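Side-chain contact in exopolygalacturonase (Yersinia enterocolitica, PDB 2UVF), which probably hydrolyses pectin-derived polygalacturonate from the chain end as a family 28 glycoside hydrolase, and is bound here to digalacturonic acid: residues Pro90-Pro93 against Tyr94-Phe98. Numbering follows the deposited sequence.
With NI (nickel (II) ion), chain J; SO4 (sulfate ion), chain G.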
loop_
_atom_site.group_PDB
_atom_site.type_symbol
_atom_site.label_atom_id
_atom_site.label_comp_id
_atom_site.label_asym_id
_atom_site.label_seq_id
_atom_site.Cartn_x
_atom_site.Cartn_y
_atom_site.Cartn_z
ATOM N N PRO A 90 11.240 8.472 4.979
ATOM C CA PRO A 90 12.089 7.286 4.954
ATOM C C PRO A 90 12.364 6.741 3.542
ATOM O O PRO A 90 13.373 6.054 3.347
ATOM C CB PRO A 90 11.281 6.246 5.762
ATOM C CG PRO A 90 9.875 6.643 5.559
ATOM C CD PRO A 90 9.927 8.168 5.582
ATOM N N ALA A 91 11.464 7.019 2.596
ATOM C CA ALA A 91 11.627 6.613 1.203
ATOM C C ALA A 91 12.709 7.393 0.455
ATOM O O ALA A 91 13.393 6.830 -0.399
ATOM C CB ALA A 91 10.318 6.748 0.464
ATOM N N LYS A 92 12.846 8.677 0.764
ATOM C CA LYS A 92 13.652 9.610 -0.012
ATOM C C LYS A 92 15.145 9.304 -0.148
ATOM O O LYS A 92 15.667 9.433 -1.239
ATOM C CB LYS A 92 13.445 11.054 0.474
ATOM C CG LYS A 92 14.180 12.119 -0.329
ATOM C CD LYS A 92 13.813 12.108 -1.807
ATOM C CE LYS A 92 14.166 13.435 -2.467
ATOM N NZ LYS A 92 15.206 14.129 -1.672
ATOM N N PRO A 93 15.849 8.925 0.943
ATOM C CA PRO A 93 17.239 8.502 0.698
ATOM C C PRO A 93 17.377 7.318 -0.290
ATOM O O PRO A 93 18.375 7.239 -1.027
ATOM C CB PRO A 93 17.748 8.116 2.090
ATOM C CG PRO A 93 16.523 7.895 2.906
ATOM C CD PRO A 93 15.516 8.869 2.385
ATOM N N TYR A 94 16.392 6.411 -0.289
ATOM C CA TYR A 94 16.332 5.310 -1.256
ATOM C C TYR A 94 16.030 5.790 -2.656
ATOM O O TYR A 94 16.591 5.295 -3.609
ATOM C CB TYR A 94 15.318 4.255 -0.814
ATOM C CG TYR A 94 15.830 3.418 0.334
ATOM C CD1 TYR A 94 16.570 2.254 0.108
ATOM C CD2 TYR A 94 15.583 3.800 1.644
ATOM C CE1 TYR A 94 17.047 1.492 1.166
ATOM C CE2 TYR A 94 16.071 3.060 2.712
ATOM C CZ TYR A 94 16.787 1.907 2.481
ATOM O OH TYR A 94 17.251 1.198 3.579
ATOM N N ILE A 95 15.134 6.757 -2.778
ATOM C CA ILE A 95 14.813 7.347 -4.066
ATOM C C ILE A 95 16.023 8.056 -4.669
ATOM O O ILE A 95 16.277 7.955 -5.874
ATOM C CB ILE A 95 13.590 8.321 -3.964
ATOM C CG1 ILE A 95 12.318 7.523 -3.640
ATOM C CG2 ILE A 95 13.467 9.220 -5.252
ATOM C CD1 ILE A 95 11.237 8.330 -2.953
ATOM N N ASP A 96 16.789 8.764 -3.841
ATOM C CA ASP A 96 17.947 9.471 -4.381
ATOM C C ASP A 96 18.996 8.498 -4.858
ATOM O O ASP A 96 19.571 8.661 -5.924
ATOM C CB ASP A 96 18.564 10.351 -3.332
ATOM C CG ASP A 96 17.799 11.602 -3.091
ATOM O OD1 ASP A 96 16.792 11.905 -3.759
ATOM O OD2 ASP A 96 18.231 12.303 -2.188
ATOM N N HIS A 97 19.229 7.461 -4.066
ATOM C CA HIS A 97 20.255 6.496 -4.379
ATOM C C HIS A 97 19.912 5.749 -5.660
ATOM O O HIS A 97 20.803 5.359 -6.427
ATOM C CB HIS A 97 20.487 5.555 -3.200
ATOM C CG HIS A 97 21.365 4.400 -3.546
ATOM N ND1 HIS A 97 20.859 3.168 -3.906
ATOM C CD2 HIS A 97 22.707 4.310 -3.669
ATOM C CE1 HIS A 97 21.861 2.358 -4.197
ATOM N NE2 HIS A 97 22.993 3.027 -4.076
ATOM N N PHE A 98 18.615 5.611 -5.925
ATOM C CA PHE A 98 18.133 4.915 -7.124
ATOM C C PHE A 98 18.758 5.551 -8.370
ATOM O O PHE A 98 19.131 4.861 -9.290
ATOM C CB PHE A 98 16.603 4.949 -7.166
ATOM C CG PHE A 98 15.998 4.359 -8.412
ATOM C CD1 PHE A 98 15.655 3.002 -8.463
ATOM C CD2 PHE A 98 15.724 5.167 -9.525
ATOM C CE1 PHE A 98 15.074 2.461 -9.600
ATOM C CE2 PHE A 98 15.147 4.624 -10.662
ATOM C CZ PHE A 98 14.813 3.268 -10.701
HETATM NI NI NI J . 24.952 2.296 -4.405
HETATM S S SO4 G . 14.601 1.432 5.864
HETATM O O1 SO4 G . 14.049 2.578 6.593
HETATM O O2 SO4 G . 16.058 1.533 5.871
HETATM O O3 SO4 G . 14.214 0.148 6.447
HETATM O O4 SO4 G . 14.088 1.472 4.504
HETATM O O HOH W 1 24.592 0.465 -3.135
HETATM O O HOH W 2 24.161 1.527 -6.430
#
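The first turns of helix 92-100, within the fibronectin type III domain and on the side that faces the beta-helix, are tied by an i to i+4 salt bridge between Lys92 and Asp96. Lys92 sends CG anti to its backbone N (chi1 -176°), then bends at chi2, and its NZ comes 3.4 Å from Asp96 OD1, with CE 3.3 Å from the same oxygen, the two side chains crossing at a slant. The bridge is shared: NZ also pairs with Asp86 and reaches Ser82 O, so one ammonium probably offsets the two carboxylates, which lie close together. The same two residues are joined through the backbone, Asp96 N donating to Lys92 O at 2.9 Å, and Ile95 N donates to Ala91 O at the same length. His97 N reaches Pro93 O over a longer 3.2 Å, from above the carbonyl plane. Ala91 CB rests against Ile95 CD1 at 3.9 Å, and both side chains touch Tyr430 of the beta-helix. The Tyr94 ring turns an edge to Pro90 O, 3.6 Å from CD2; its OH lies 2.6 Å from O2 of a sulfate also held by Arg288, and is hydrogen-bonded to Asp284. His97 NE2 binds nickel, whose other ligands here include two waters. Successive i+4 to i backbone bonds, with an acid-base pair spaced alike, are typical of an alpha-helix, here packed through its apolar side onto a parallel beta-helix.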